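Local coordinates for 3-hydroxyisobutyrate dehydrogenase family protein (Geobacter sulfurreducens, PDB 3PDU), which probably reduces succinic semialdehyde to gamma-hydroxybutyrate using NADPH, as a member of the beta-hydroxyacid dehydrogenase family, at residues L20-F25 / V41-R46; K217-M222 / D275-A280; G80-I85 / G106-A111; M178-T183 / H256-A261. One frame throughout, in Å; residues are numbered along the deposited sequence.

Along the chain, contact 1 closes first, contact 3 follows, and contacts 4 and 2 come last with their segments alternating. Contacts 1 and 3 belong to the N-terminal nucleotide-binding domain, where they pack helices and loops around the parallel strands; their centres are about 25 Å apart. Contacts 2 and 4 lie in the helical C-terminal part, about 15 Å between centres, and they touch: Met182 of the long helix 166-194 packs on Lys219, Phe278 and Ala279. Contact 4 lies on the opposite side of the chain's centre from contacts 1 and 3. Contact 2 comes near the bound NADP, whereas contact 4 reaches the other subunits, so helix 166-194 takes part both near the cofactor and at the subunit interface.

Contact 1: L20-F25 / V41-R46; sequences LVRAGF and VALGAR
Val21, near the C-terminal end of helix 13-23, reaches across to the last turn of helix 38-43 and carries much of this contact. Its CB points at the other segment and splits there into two methyls with different neighbours. CG1 stands anti to the backbone N (chi1 175°), which brings it against the end of the second helix, 3.4 Å from Leu43 O. The same methyl is 4.1 Å from Leu43 CB, with the amide of Gly44 just beyond. CG2, the other branch, meets the residue that follows the turn and lies 4.0 Å from Ala45 CB. Val21 and Ala45 also rest on Val27 and Val29 of strand 27-30. Both helices belong to the Rossmann-type nucleotide-binding domain: the first leads into strand 27-30, and the second into the neighbouring parallel strand 46-47. Each helix ends in a Schellman motif, with Gly24 and Gly44 at positive phi (104° and 130°) and two bonds back into the last helical turn. At Gly44 a beta carbon would be jammed against the carbonyl O of Leu43, and it would also point at the Val21 methyl. Towards solvent the fit slackens. The Arg22 guanidinium approaches Leu43 obliquely, and its NH2 is 4.3 Å from Leu43 CD1, a van der Waals approach between two exposed side chains. Near the two glycine turns a water sits between backbone carbonyls, 2.9 Å from Phe25 O and 3.2 Å from Gly44 O. Other acceptors lie within its reach, so the bridge is not certain.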
loop_
_atom_site.group_PDB
_atom_site.type_symbol
_atom_site.label_atom_id
_atom_site.label_comp_id
_atom_site.label_asym_id
_atom_site.label_seq_id
_atom_site.Cartn_x
_atom_site.Cartn_y
_atom_site.Cartn_z
ATOM N N LEU A 20 4.101 23.841 35.024
ATOM C CA LEU A 20 5.090 24.865 35.349
ATOM C C LEU A 20 4.559 25.787 36.440
ATOM O O LEU A 20 5.273 26.132 37.379
ATOM C CB LEU A 20 5.459 25.678 34.106
ATOM C CG LEU A 20 6.137 24.898 32.970
ATOM C CD1 LEU A 20 6.468 25.813 31.793
ATOM C CD2 LEU A 20 7.404 24.213 33.476
ATOM N N VAL A 21 3.299 26.189 36.321
ATOM C CA VAL A 21 2.691 27.026 37.360
ATOM C C VAL A 21 2.686 26.307 38.698
ATOM O O VAL A 21 3.087 26.872 39.719
ATOM C CB VAL A 21 1.256 27.463 36.991
ATOM C CG1 VAL A 21 0.619 28.240 38.160
ATOM C CG2 VAL A 21 1.285 28.311 35.726
ATOM N N ARG A 22 2.265 25.047 38.697
ATOM C CA ARG A 22 2.193 24.297 39.951
ATOM C C ARG A 22 3.571 24.025 40.560
ATOM O O ARG A 22 3.695 23.910 41.782
ATOM C CB ARG A 22 1.419 22.987 39.777
ATOM C CG ARG A 22 -0.059 23.179 39.481
ATOM C CD ARG A 22 -0.820 21.877 39.663
ATOM N NE ARG A 22 -1.993 21.809 38.801
ATOM C CZ ARG A 22 -2.021 21.184 37.628
ATOM N NH1 ARG A 22 -0.933 20.563 37.177
ATOM N NH2 ARG A 22 -3.141 21.177 36.912
ATOM N N ALA A 23 4.596 23.930 39.715
ATOM C CA ALA A 23 5.965 23.753 40.199
ATOM C C ALA A 23 6.498 25.043 40.830
ATOM O O ALA A 23 7.514 25.034 41.522
ATOM C CB ALA A 23 6.877 23.295 39.068
ATOM N N GLY A 24 5.805 26.153 40.595
ATOM C CA GLY A 24 6.162 27.408 41.231
ATOM C C GLY A 24 6.889 28.428 40.372
ATOM O O GLY A 24 7.389 29.440 40.896
ATOM N N PHE A 25 6.964 28.182 39.065
ATOM C CA PHE A 25 7.545 29.173 38.155
ATOM C C PHE A 25 6.580 30.340 37.889
ATOM O O PHE A 25 5.368 30.186 38.001
ATOM C CB PHE A 25 7.969 28.531 36.827
ATOM C CG PHE A 25 8.990 27.433 36.986
ATOM C CD1 PHE A 25 10.292 27.727 37.355
ATOM C CD2 PHE A 25 8.642 26.104 36.773
ATOM C CE1 PHE A 25 11.235 26.711 37.505
ATOM C CE2 PHE A 25 9.574 25.085 36.925
ATOM C CZ PHE A 25 10.868 25.387 37.294
ATOM N N VAL A 41 -4.598 31.194 33.931
ATOM C CA VAL A 41 -4.605 32.443 34.696
ATOM C C VAL A 41 -5.171 32.237 36.101
ATOM O O VAL A 41 -4.619 32.746 37.076
ATOM C CB VAL A 41 -5.400 33.542 33.963
ATOM C CG1 VAL A 41 -5.459 34.821 34.819
ATOM C CG2 VAL A 41 -4.759 33.823 32.612
ATOM N N ALA A 42 -6.261 31.480 36.212
ATOM C CA ALA A 42 -6.841 31.200 37.528
ATOM C C ALA A 42 -5.868 30.442 38.436
ATOM O O ALA A 42 -5.926 30.574 39.665
ATOM C CB ALA A 42 -8.168 30.441 37.393
ATOM N N LEU A 43 -4.976 29.662 37.830
ATOM C CA LEU A 43 -3.975 28.886 38.569
ATOM C C LEU A 43 -2.822 29.779 38.995
ATOM O O LEU A 43 -2.066 29.441 39.900
ATOM C CB LEU A 43 -3.413 27.748 37.703
ATOM C CG LEU A 43 -4.060 26.364 37.709
ATOM C CD1 LEU A 43 -3.287 25.440 36.764
ATOM C CD2 LEU A 43 -4.111 25.767 39.118
ATOM N N GLY A 44 -2.674 30.915 38.324
ATOM C CA GLY A 44 -1.642 31.860 38.693
ATOM C C GLY A 44 -0.765 32.347 37.552
ATOM O O GLY A 44 0.151 33.131 37.781
ATOM N N ALA A 45 -1.024 31.901 36.326
ATOM C CA ALA A 45 -0.269 32.447 35.199
ATOM C C ALA A 45 -0.733 33.871 34.863
ATOM O O ALA A 45 -1.842 34.266 35.219
ATOM C CB ALA A 45 -0.380 31.523 33.967
ATOM N N ARG A 46 0.119 34.642 34.189
ATOM C CA ARG A 46 -0.295 35.933 33.625
ATOM C C ARG A 46 -0.658 35.759 32.158
ATOM O O ARG A 46 0.012 35.028 31.446
ATOM C CB ARG A 46 0.849 36.942 33.691
ATOM C CG ARG A 46 1.026 37.654 35.020
ATOM C CD ARG A 46 2.075 38.751 34.875
ATOM N NE ARG A 46 2.192 39.195 33.486
ATOM C CZ ARG A 46 1.462 40.164 32.937
ATOM N NH1 ARG A 46 0.553 40.808 33.659
ATOM N NH2 ARG A 46 1.643 40.490 31.663
HETATM O O HOH W 1 2.917 31.544 37.296
#

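Contact 2: K217-M222 / D275-A280; sequences KGKGQM and DEDFAA
Lys219 on helix 214-225 sets its ammonium against the carboxylate of Asp277, where the chain leaves the loop after helix 256-270 and starts a 3-10 turn. The salt bridge is short, 2.8 Å from Lys219 NZ to Asp277 OD2, and the nitrogen arrives on the syn side, 24° out of the carboxylate plane. A bend at chi2 (-52°) turns the lysine chain before it runs out extended, crossing Asp277 at about a right angle. On the way its CE passes 3.5 Å from Phe278 CE2, and its CD lies 4.0 Å from Ala279 CB. From the opposite face of the carboxylate the backbone N of Ala279 reaches Asp277 OD2 at 3.1 Å, closing an Asx turn. This run, Asp277-Ala279, is the buried side of the contact. On the helix side Lys219 and Met222 both stay partly open to solvent, although Met222 still reaches over with an extended chain, its SD 3.6 Å from Asp277 OD2 and 3.7 Å from Ala279 CB. Behind the acid, Asp277 OD1 accepts the backbone amides of Ser231 and Phe232, while the ring of Phe278 makes an edge-to-face contact with Phe232 and comes about 7 Å from the bound NADP. An alanine in place of Asp277 would probably leave the Lys219 ammonium without its mate and release the loop amides that the carboxylate ties together. With both oxygens engaged, the buried carboxylate probably stays ionised, its charge paired with the lysine and further stabilised by the backbone N-H groups.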
loop_
_atom_site.group_PDB
_atom_site.type_symbol
_atom_site.label_atom_id
_atom_site.label_comp_id
_atom_site.label_asym_id
_atom_site.label_seq_id
_atom_site.Cartn_x
_atom_site.Cartn_y
_atom_site.Cartn_z
ATOM N N LYS A 217 -2.734 -2.058 25.226
ATOM C CA LYS A 217 -3.666 -2.241 26.342
ATOM C C LYS A 217 -4.699 -1.112 26.412
ATOM O O LYS A 217 -5.902 -1.362 26.525
ATOM C CB LYS A 217 -2.892 -2.369 27.661
ATOM C CG LYS A 217 -3.762 -2.271 28.902
ATOM C CD LYS A 217 -3.007 -2.740 30.148
ATOM C CE LYS A 217 -2.715 -4.235 30.085
ATOM N NZ LYS A 217 -1.977 -4.726 31.284
ATOM N N GLY A 218 -4.228 0.128 26.330
ATOM C CA GLY A 218 -5.103 1.285 26.423
ATOM C C GLY A 218 -5.966 1.519 25.189
ATOM O O GLY A 218 -7.182 1.711 25.295
ATOM N N LYS A 219 -5.354 1.507 24.013
ATOM C CA LYS A 219 -6.124 1.735 22.785
ATOM C C LYS A 219 -7.075 0.569 22.524
ATOM O O LYS A 219 -8.156 0.756 21.960
ATOM C CB LYS A 219 -5.208 1.968 21.573
ATOM C CG LYS A 219 -4.209 3.132 21.731
ATOM C CD LYS A 219 -4.905 4.447 22.171
ATOM C CE LYS A 219 -3.901 5.621 22.201
ATOM N NZ LYS A 219 -4.563 6.894 22.655
ATOM N N GLY A 220 -6.667 -0.635 22.925
ATOM C CA GLY A 220 -7.510 -1.808 22.758
ATOM C C GLY A 220 -8.872 -1.631 23.407
ATOM O O GLY A 220 -9.901 -2.050 22.866
ATOM N N GLN A 221 -8.892 -1.006 24.577
ATOM C CA GLN A 221 -10.155 -0.774 25.264
ATOM C C GLN A 221 -11.046 0.212 24.508
ATOM O O GLN A 221 -12.267 0.085 24.540
ATOM C CB GLN A 221 -9.928 -0.317 26.706
ATOM C CG GLN A 221 -9.388 -1.431 27.610
ATOM C CD GLN A 221 -10.287 -2.668 27.625
ATOM O OE1 GLN A 221 -11.506 -2.570 27.819
ATOM N NE2 GLN A 221 -9.683 -3.842 27.418
ATOM N N MET A 222 -10.445 1.191 23.839
ATOM C CA MET A 222 -11.222 2.085 22.982
ATOM C C MET A 222 -11.860 1.301 21.846
ATOM O O MET A 222 -13.014 1.542 21.476
ATOM C CB MET A 222 -10.335 3.169 22.372
ATOM C CG MET A 222 -9.871 4.217 23.334
ATOM S SD MET A 222 -8.961 5.488 22.436
ATOM C CE MET A 222 -8.345 6.467 23.804
ATOM N N ASP A 275 -10.899 14.885 14.911
ATOM C CA ASP A 275 -10.730 15.401 16.273
ATOM C C ASP A 275 -10.901 14.339 17.366
ATOM O O ASP A 275 -10.851 14.651 18.555
ATOM C CB ASP A 275 -11.676 16.583 16.532
ATOM C CG ASP A 275 -11.273 17.830 15.755
ATOM O OD1 ASP A 275 -10.073 18.177 15.753
ATOM O OD2 ASP A 275 -12.157 18.471 15.162
ATOM N N GLU A 276 -11.099 13.089 16.964
ATOM C CA GLU A 276 -11.158 11.996 17.922
ATOM C C GLU A 276 -9.742 11.507 18.209
ATOM O O GLU A 276 -8.796 11.954 17.574
ATOM C CB GLU A 276 -12.014 10.861 17.365
ATOM C CG GLU A 276 -13.497 11.237 17.209
ATOM C CD GLU A 276 -14.277 10.178 16.459
ATOM O OE1 GLU A 276 -14.365 9.032 16.947
ATOM O OE2 GLU A 276 -14.807 10.490 15.376
ATOM N N ASP A 277 -9.583 10.604 19.169
ATOM C CA ASP A 277 -8.264 10.025 19.394
ATOM C C ASP A 277 -7.780 9.327 18.127
ATOM O O ASP A 277 -8.591 8.794 17.352
ATOM C CB ASP A 277 -8.304 9.012 20.536
ATOM C CG ASP A 277 -6.910 8.617 20.997
ATOM O OD1 ASP A 277 -6.253 9.451 21.649
ATOM O OD2 ASP A 277 -6.480 7.485 20.698
ATOM N N PHE A 278 -6.462 9.281 17.922
ATOM C CA PHE A 278 -5.937 8.608 16.734
ATOM C C PHE A 278 -6.311 7.134 16.636
ATOM O O PHE A 278 -6.275 6.556 15.545
ATOM C CB PHE A 278 -4.423 8.844 16.534
ATOM C CG PHE A 278 -3.524 7.999 17.407
ATOM C CD1 PHE A 278 -2.679 7.047 16.830
ATOM C CD2 PHE A 278 -3.452 8.210 18.780
ATOM C CE1 PHE A 278 -1.806 6.295 17.611
ATOM C CE2 PHE A 278 -2.583 7.455 19.583
ATOM C CZ PHE A 278 -1.761 6.486 18.990
ATOM N N ALA A 279 -6.703 6.522 17.750
ATOM C CA ALA A 279 -7.178 5.136 17.700
ATOM C C ALA A 279 -8.424 5.009 16.818
ATOM O O ALA A 279 -8.773 3.920 16.348
ATOM C CB ALA A 279 -7.465 4.597 19.119
ATOM N N ALA A 280 -9.096 6.130 16.595
ATOM C CA ALA A 280 -10.323 6.132 15.812
ATOM C C ALA A 280 -10.108 5.773 14.340
ATOM O O ALA A 280 -11.071 5.655 13.588
ATOM C CB ALA A 280 -11.037 7.473 15.948
#

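Contact 3: G80-I85 / G106-A111; sequences GVLEGI and GAAVTA
Leu82 and Val109 bring their CA atoms to 6.2 Å where residues 81-83, helical in phi/psi but without the regular bonds, lie against the C-terminal half of helix 99-111. The turn is held by Val81 O, which accepts from both Gly84 N and Ile85 N. Val81 and Ile85 point toward the helix, and the end of Leu82 reaches it. Leu82 and Val109 carry the contact between them. The CG of Leu82 is anti to the carbonyl carbon (chi1 -62°), and the forked end comes down on the small methyl of Ala108: Leu82 CD2 is 3.7 Å from Ala108 CB and CD1 is 3.8 Å from it. Because Ala108 is so short, CD2 also reaches the helix backbone, 3.7 Å from Val109 N. Val109 sends its two branches to different partners. Its CG2 lies 4.0 Å from Leu82 CD2 and, more distantly, 4.4 Å from Val81 CG1. Its CG1 meets Ile85, at 4.2 Å from Ile85 CG1. The side chains that meet are all aliphatic. Further apolar cover comes from helix 68-76, where Phe76 touches both Leu82 and Ala108, and from Cys55 of helix 51-57, which packs on Val81 and Ile85. Segment 80-85 connects helix 68-76 to strand 90-93, and helix 99-111 then links that strand to strand 115-122. Strands 60-63, 90-93 and 115-122 are parallel neighbours, so the contact packs together two successive beta-alpha-beta crossovers of a Rossmann-type nucleotide-binding domain.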
loop_
_atom_site.group_PDB
_atom_site.type_symbol
_atom_site.label_atom_id
_atom_site.label_comp_id
_atom_site.label_asym_id
_atom_site.label_seq_id
_atom_site.Cartn_x
_atom_site.Cartn_y
_atom_site.Cartn_z
ATOM N N GLY A 80 4.680 38.215 16.219
ATOM C CA GLY A 80 5.156 36.869 16.487
ATOM C C GLY A 80 6.441 36.846 17.290
ATOM O O GLY A 80 6.915 37.886 17.730
ATOM N N VAL A 81 7.005 35.655 17.478
ATOM C CA VAL A 81 8.189 35.477 18.319
ATOM C C VAL A 81 9.343 36.412 17.943
ATOM O O VAL A 81 9.986 37.002 18.810
ATOM C CB VAL A 81 8.673 34.009 18.290
ATOM C CG1 VAL A 81 10.052 33.850 18.970
ATOM C CG2 VAL A 81 7.620 33.092 18.949
ATOM N N LEU A 82 9.600 36.549 16.652
ATOM C CA LEU A 82 10.769 37.293 16.199
ATOM C C LEU A 82 10.684 38.784 16.527
ATOM O O LEU A 82 11.710 39.460 16.602
ATOM C CB LEU A 82 10.983 37.099 14.702
ATOM C CG LEU A 82 11.254 35.680 14.194
ATOM C CD1 LEU A 82 11.417 35.717 12.676
ATOM C CD2 LEU A 82 12.473 35.041 14.853
ATOM N N GLU A 83 9.471 39.293 16.736
ATOM C CA GLU A 83 9.292 40.711 17.058
ATOM C C GLU A 83 9.586 41.007 18.528
ATOM O O GLU A 83 9.667 42.160 18.928
ATOM C CB GLU A 83 7.879 41.187 16.708
ATOM C CG GLU A 83 7.543 41.102 15.224
ATOM C CD GLU A 83 6.252 41.833 14.866
ATOM O OE1 GLU A 83 5.593 42.376 15.782
ATOM O OE2 GLU A 83 5.895 41.867 13.667
ATOM N N GLY A 84 9.736 39.962 19.335
ATOM C CA GLY A 84 10.024 40.146 20.747
ATOM C C GLY A 84 11.307 39.501 21.255
ATOM O O GLY A 84 11.933 40.026 22.169
ATOM N N ILE A 85 11.697 38.366 20.681
ATOM C CA ILE A 85 12.867 37.630 21.177
ATOM C C ILE A 85 14.153 38.417 20.945
ATOM O O ILE A 85 14.233 39.224 20.025
ATOM C CB ILE A 85 12.998 36.240 20.520
ATOM C CG1 ILE A 85 13.863 35.310 21.382
ATOM C CG2 ILE A 85 13.556 36.361 19.100
ATOM C CD1 ILE A 85 13.128 34.684 22.543
ATOM N N GLY A 106 14.887 28.246 14.200
ATOM C CA GLY A 106 16.100 28.421 14.976
ATOM C C GLY A 106 17.045 29.445 14.368
ATOM O O GLY A 106 17.561 30.321 15.065
ATOM N N ALA A 107 17.279 29.351 13.063
ATOM C CA ALA A 107 18.159 30.323 12.412
ATOM C C ALA A 107 17.628 31.752 12.564
ATOM O O ALA A 107 18.395 32.690 12.807
ATOM C CB ALA A 107 18.362 29.970 10.937
ATOM N N ALA A 108 16.312 31.915 12.452
ATOM C CA ALA A 108 15.708 33.239 12.584
ATOM C C ALA A 108 15.843 33.792 14.005
ATOM O O ALA A 108 16.214 34.955 14.200
ATOM C CB ALA A 108 14.253 33.203 12.165
ATOM N N VAL A 109 15.518 32.965 14.993
ATOM C CA VAL A 109 15.604 33.370 16.388
ATOM C C VAL A 109 17.043 33.746 16.730
ATOM O O VAL A 109 17.300 34.763 17.381
ATOM C CB VAL A 109 15.151 32.239 17.321
ATOM C CG1 VAL A 109 15.607 32.504 18.759
ATOM C CG2 VAL A 109 13.638 32.055 17.232
ATOM N N THR A 110 17.979 32.918 16.284
ATOM C CA THR A 110 19.392 33.155 16.543
ATOM C C THR A 110 19.858 34.480 15.938
ATOM O O THR A 110 20.647 35.210 16.542
ATOM C CB THR A 110 20.272 32.008 16.011
ATOM O OG1 THR A 110 19.867 30.777 16.619
ATOM C CG2 THR A 110 21.742 32.264 16.352
ATOM N N ALA A 111 19.353 34.802 14.752
ATOM C CA ALA A 111 19.752 36.023 14.076
ATOM C C ALA A 111 19.209 37.259 14.792
ATOM O O ALA A 111 19.744 38.352 14.630
ATOM C CB ALA A 111 19.316 36.002 12.612
#

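Contact 4: M178-T183 / H256-A261; sequences MGQMMT and HGAATA
Gln180 lays its side-chain amide over the first turn of helix 256-270, against the peptide that joins Gly257 to Ala258. Gln180 CD is 3.5 Å from Ala258 N, and a beta carbon at Gly257 would run into the amide group. Nearer the backbone, Gln180 CG packs 4.0 Å from Ala261 CB, and one turn on Thr183 OG1 lies 3.9 Å from the same methyl, so Ala261 sits between the two. The glutamine gets there with CG anti to its carbonyl carbon (chi1 -65°) and an extended chain beyond. A leucine in place of Gln180 would probably set only branched methyls against the Gly257-Ala258 peptide, leaving it without the polar amide. Outside this shell, Glu187 of the second subunit accepts from the backbone N of Gly257 and of Ala258 and also packs on Gln180. The axes of the two short segments approach to 9.3 Å and cross at 65°. Helix 214-225 covers another side of helix 166-194 through Met215, Phe216 and Lys219, while helix 256-270 faces other subunits, its His256 stacking on His256 of the fourth subunit.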
loop_
_atom_site.group_PDB
_atom_site.type_symbol
_atom_site.label_atom_id
_atom_site.label_comp_id
_atom_site.label_asym_id
_atom_site.label_seq_id
_atom_site.Cartn_x
_atom_site.Cartn_y
_atom_site.Cartn_z
ATOM N N MET A 178 4.702 4.475 15.691
ATOM C CA MET A 178 3.430 4.454 16.431
ATOM C C MET A 178 2.197 4.406 15.512
ATOM O O MET A 178 1.219 3.702 15.797
ATOM C CB MET A 178 3.344 5.661 17.367
ATOM C CG MET A 178 2.189 5.616 18.350
ATOM S SD MET A 178 2.245 7.064 19.443
ATOM C CE MET A 178 1.700 8.339 18.316
ATOM N N GLY A 179 2.236 5.155 14.415
ATOM C CA GLY A 179 1.104 5.183 13.495
ATOM C C GLY A 179 0.879 3.829 12.852
ATOM O O GLY A 179 -0.254 3.370 12.726
ATOM N N GLN A 180 1.966 3.182 12.440
ATOM C CA GLN A 180 1.861 1.853 11.855
ATOM C C GLN A 180 1.418 0.814 12.890
ATOM O O GLN A 180 0.687 -0.129 12.560
ATOM C CB GLN A 180 3.175 1.452 11.192
ATOM C CG GLN A 180 3.528 2.335 9.983
ATOM C CD GLN A 180 4.727 1.810 9.207
ATOM O OE1 GLN A 180 5.760 2.471 9.111
ATOM N NE2 GLN A 180 4.588 0.624 8.652
ATOM N N MET A 181 1.851 0.969 14.143
ATOM C CA MET A 181 1.369 0.066 15.198
ATOM C C MET A 181 -0.126 0.181 15.413
ATOM O O MET A 181 -0.806 -0.822 15.692
ATOM C CB MET A 181 2.088 0.306 16.526
ATOM C CG MET A 181 3.491 -0.292 16.566
ATOM S SD MET A 181 4.285 0.049 18.147
ATOM C CE MET A 181 3.304 -0.931 19.287
ATOM N N MET A 182 -0.647 1.402 15.304
ATOM C CA MET A 182 -2.079 1.616 15.532
ATOM C C MET A 182 -2.899 1.006 14.397
ATOM O O MET A 182 -3.941 0.382 14.644
ATOM C CB MET A 182 -2.410 3.102 15.694
ATOM C CG MET A 182 -3.888 3.365 16.043
ATOM S SD MET A 182 -4.294 2.790 17.707
ATOM C CE MET A 182 -5.595 1.621 17.318
ATOM N N THR A 183 -2.444 1.168 13.152
ATOM C CA THR A 183 -3.174 0.546 12.047
ATOM C C THR A 183 -3.040 -0.982 12.097
ATOM O O THR A 183 -3.963 -1.698 11.736
ATOM C CB THR A 183 -2.779 1.083 10.640
ATOM O OG1 THR A 183 -1.370 0.903 10.410
ATOM C CG2 THR A 183 -3.169 2.549 10.483
ATOM N N HIS A 256 7.099 2.111 2.240
ATOM C CA HIS A 256 5.810 1.550 1.827
ATOM C C HIS A 256 4.809 1.457 2.984
ATOM O O HIS A 256 3.627 1.800 2.831
ATOM C CB HIS A 256 5.997 0.176 1.187
ATOM C CG HIS A 256 6.402 0.233 -0.256
ATOM N ND1 HIS A 256 5.504 0.498 -1.265
ATOM C CD2 HIS A 256 7.606 0.071 -0.856
ATOM C CE1 HIS A 256 6.134 0.491 -2.429
ATOM N NE2 HIS A 256 7.411 0.233 -2.210
ATOM N N GLY A 257 5.268 0.975 4.133
ATOM C CA GLY A 257 4.378 0.786 5.276
ATOM C C GLY A 257 3.821 2.095 5.811
ATOM O O GLY A 257 2.619 2.215 6.093
ATOM N N ALA A 258 4.701 3.081 5.956
ATOM C CA ALA A 258 4.316 4.392 6.458
ATOM C C ALA A 258 3.364 5.093 5.495
ATOM O O ALA A 258 2.384 5.708 5.917
ATOM C CB ALA A 258 5.548 5.250 6.701
ATOM N N ALA A 259 3.659 5.004 4.203
ATOM C CA ALA A 259 2.799 5.611 3.194
ATOM C C ALA A 259 1.400 5.007 3.231
ATOM O O ALA A 259 0.405 5.727 3.157
ATOM C CB ALA A 259 3.416 5.436 1.798
ATOM N N THR A 260 1.316 3.686 3.350
ATOM C CA THR A 260 0.008 3.031 3.456
ATOM C C THR A 260 -0.739 3.480 4.714
ATOM O O THR A 260 -1.931 3.782 4.666
ATOM C CB THR A 260 0.137 1.493 3.409
ATOM O OG1 THR A 260 0.610 1.108 2.112
ATOM C CG2 THR A 260 -1.207 0.815 3.662
ATOM N N ALA A 261 -0.040 3.557 5.838
ATOM C CA ALA A 261 -0.702 3.964 7.070
ATOM C C ALA A 261 -1.161 5.421 6.964
ATOM O O ALA A 261 -2.255 5.768 7.414
ATOM C CB ALA A 261 0.226 3.767 8.270
#